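Local coordinates for transcription regulator, Crp family (Thermus thermophilus, PDB 4EV0), which activates transcription from its target promoters in a cAMP-dependent manner, binding DNA as a homodimer through a winged helix-turn-helix motif, at the interface of chains A and B. Sequence-based numbering; all coordinates share one arbitrary frame. Chains: chain A/B, Transcription regulator, Crp family.

The interface of chains A and B. Residues chain A 128, 131; chain B 77-78, 83-86.
A:Arg128 leaves helix 113-155 with CG opposite the carbonyl carbon (chi1 -81°) and then runs extended from CG to NE, a reach that carries its guanidinium across the dimer boundary to B:Met77 and B:Glu84. Helix 113-155 is the long dimerisation helix of the CRP/FNR family; the chain B residues belong to the phosphate-binding cassette of the cyclic nucleotide-binding domain, formed by helix 76-81 and the segment after it. B:Met77, B:Ser78, B:Arg85 and B:Ser86 are cAMP-binding residues, and through B:Met77 and B:Ser86, which also touch A:Arg128, the patch may couple the nucleotide site to the partner helix. The main polar link is a hydrogen bond from NH1 of A:Arg128 to the backbone carbonyl O of B:Glu84, 2.6 Å long. The C=O...N angle of 166° places this donor nearly in line with the carbonyl, while the oxygen sits tilted out of the guanidinium plane. NH2 of A:Arg128 adds a weak bond to O of B:Glu84, at 3.1 Å, so the oxygen is held mainly by NH1, with NH2 a weak second donor. Because that acceptor belongs to the main chain, the bond would depend on the course of the backbone here rather than on the B:Glu84 carboxylate.

The two broad sides of the guanidinium have different neighbours: CA of B:Gly83 lies towards the rim of one face, and the methyl CE of B:Met77 towards the rim of the other. B:Met77 bends at chi3 (57°), and its CE meets the aliphatic CG of A:Arg128 at 3.4 Å as the two side chains run past each other in opposite directions. At the guanidinium edge lies CA of B:Ser78. The hydroxyl OG of B:Ser78 donates to the carbonyl O of B:Gly83 over 2.8 Å, tying helix 76-81 to the stretch that presents the B:Glu84 acceptor. Nearby, CB of B:Ser86 comes within 3.6 Å of NH1 of A:Arg128.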
loop_
_atom_site.group_PDB
_atom_site.type_symbol
_atom_site.label_atom_id
_atom_site.label_comp_id
_atom_site.label_asym_id
_atom_site.label_seq_id
_atom_site.Cartn_x
_atom_site.Cartn_y
_atom_site.Cartn_z
ATOM N N ARG A 128 -5.023 8.982 0.514
ATOM C CA ARG A 128 -5.695 9.091 1.809
ATOM C C ARG A 128 -6.247 7.737 2.214
ATOM O O ARG A 128 -6.065 7.312 3.351
ATOM C CB ARG A 128 -6.842 10.106 1.778
ATOM C CG ARG A 128 -6.417 11.556 1.932
ATOM C CD ARG A 128 -7.562 12.571 1.750
ATOM N NE ARG A 128 -7.027 13.915 1.528
ATOM C CZ ARG A 128 -6.418 14.650 2.467
ATOM N NH1 ARG A 128 -6.265 14.193 3.711
ATOM N NH2 ARG A 128 -5.946 15.848 2.164
ATOM N N ASP A 131 -3.495 5.243 3.209
ATOM C CA ASP A 131 -2.926 5.471 4.518
ATOM C C ASP A 131 -3.848 4.890 5.569
ATOM O O ASP A 131 -3.394 4.294 6.549
ATOM C CB ASP A 131 -2.732 6.963 4.769
ATOM C CG ASP A 131 -1.640 7.569 3.895
ATOM O OD1 ASP A 131 -0.824 6.804 3.325
ATOM O OD2 ASP A 131 -1.603 8.822 3.788
ATOM N N MET B 77 -1.572 17.122 -0.381
ATOM C CA MET B 77 -2.921 16.571 -0.416
ATOM C C MET B 77 -3.979 17.587 0.031
ATOM O O MET B 77 -4.973 17.787 -0.663
ATOM C CB MET B 77 -2.990 15.251 0.360
ATOM C CG MET B 77 -2.129 14.151 -0.282
ATOM S SD MET B 77 -1.599 12.744 0.766
ATOM C CE MET B 77 -3.147 12.088 1.358
ATOM N N SER B 78 -3.758 18.241 1.169
ATOM C CA SER B 78 -4.684 19.267 1.636
ATOM C C SER B 78 -4.698 20.436 0.657
ATOM O O SER B 78 -5.739 21.049 0.423
ATOM C CB SER B 78 -4.318 19.738 3.040
ATOM O OG SER B 78 -4.418 18.667 3.968
ATOM N N GLY B 83 -8.935 18.711 1.992
ATOM C CA GLY B 83 -9.188 17.819 3.114
ATOM C C GLY B 83 -8.229 18.120 4.259
ATOM O O GLY B 83 -7.256 18.859 4.083
ATOM N N GLU B 84 -8.476 17.543 5.430
ATOM C CA GLU B 84 -7.534 17.704 6.532
ATOM C C GLU B 84 -6.192 17.077 6.183
ATOM O O GLU B 84 -6.097 16.250 5.264
ATOM C CB GLU B 84 -8.091 17.102 7.815
ATOM C CG GLU B 84 -9.377 17.739 8.270
ATOM C CD GLU B 84 -9.992 17.016 9.446
ATOM O OE1 GLU B 84 -9.731 15.800 9.600
ATOM O OE2 GLU B 84 -10.733 17.671 10.218
ATOM N N ARG B 85 -5.155 17.491 6.903
ATOM C CA ARG B 85 -3.844 16.893 6.751
ATOM C C ARG B 85 -3.960 15.398 7.034
ATOM O O ARG B 85 -4.527 14.993 8.050
ATOM C CB ARG B 85 -2.866 17.519 7.734
ATOM C CG ARG B 85 -2.633 18.989 7.518
ATOM C CD ARG B 85 -1.998 19.215 6.171
ATOM N NE ARG B 85 -1.542 20.595 6.036
ATOM C CZ ARG B 85 -1.061 21.104 4.906
ATOM N NH1 ARG B 85 -0.981 20.323 3.820
ATOM N NH2 ARG B 85 -0.657 22.377 4.861
ATOM N N SER B 86 -3.432 14.584 6.134
ATOM C CA SER B 86 -3.462 13.145 6.332
ATOM C C SER B 86 -2.343 12.654 7.264
ATOM O O SER B 86 -2.319 11.488 7.633
ATOM C CB SER B 86 -3.378 12.434 4.985
ATOM O OG SER B 86 -2.192 12.799 4.305
#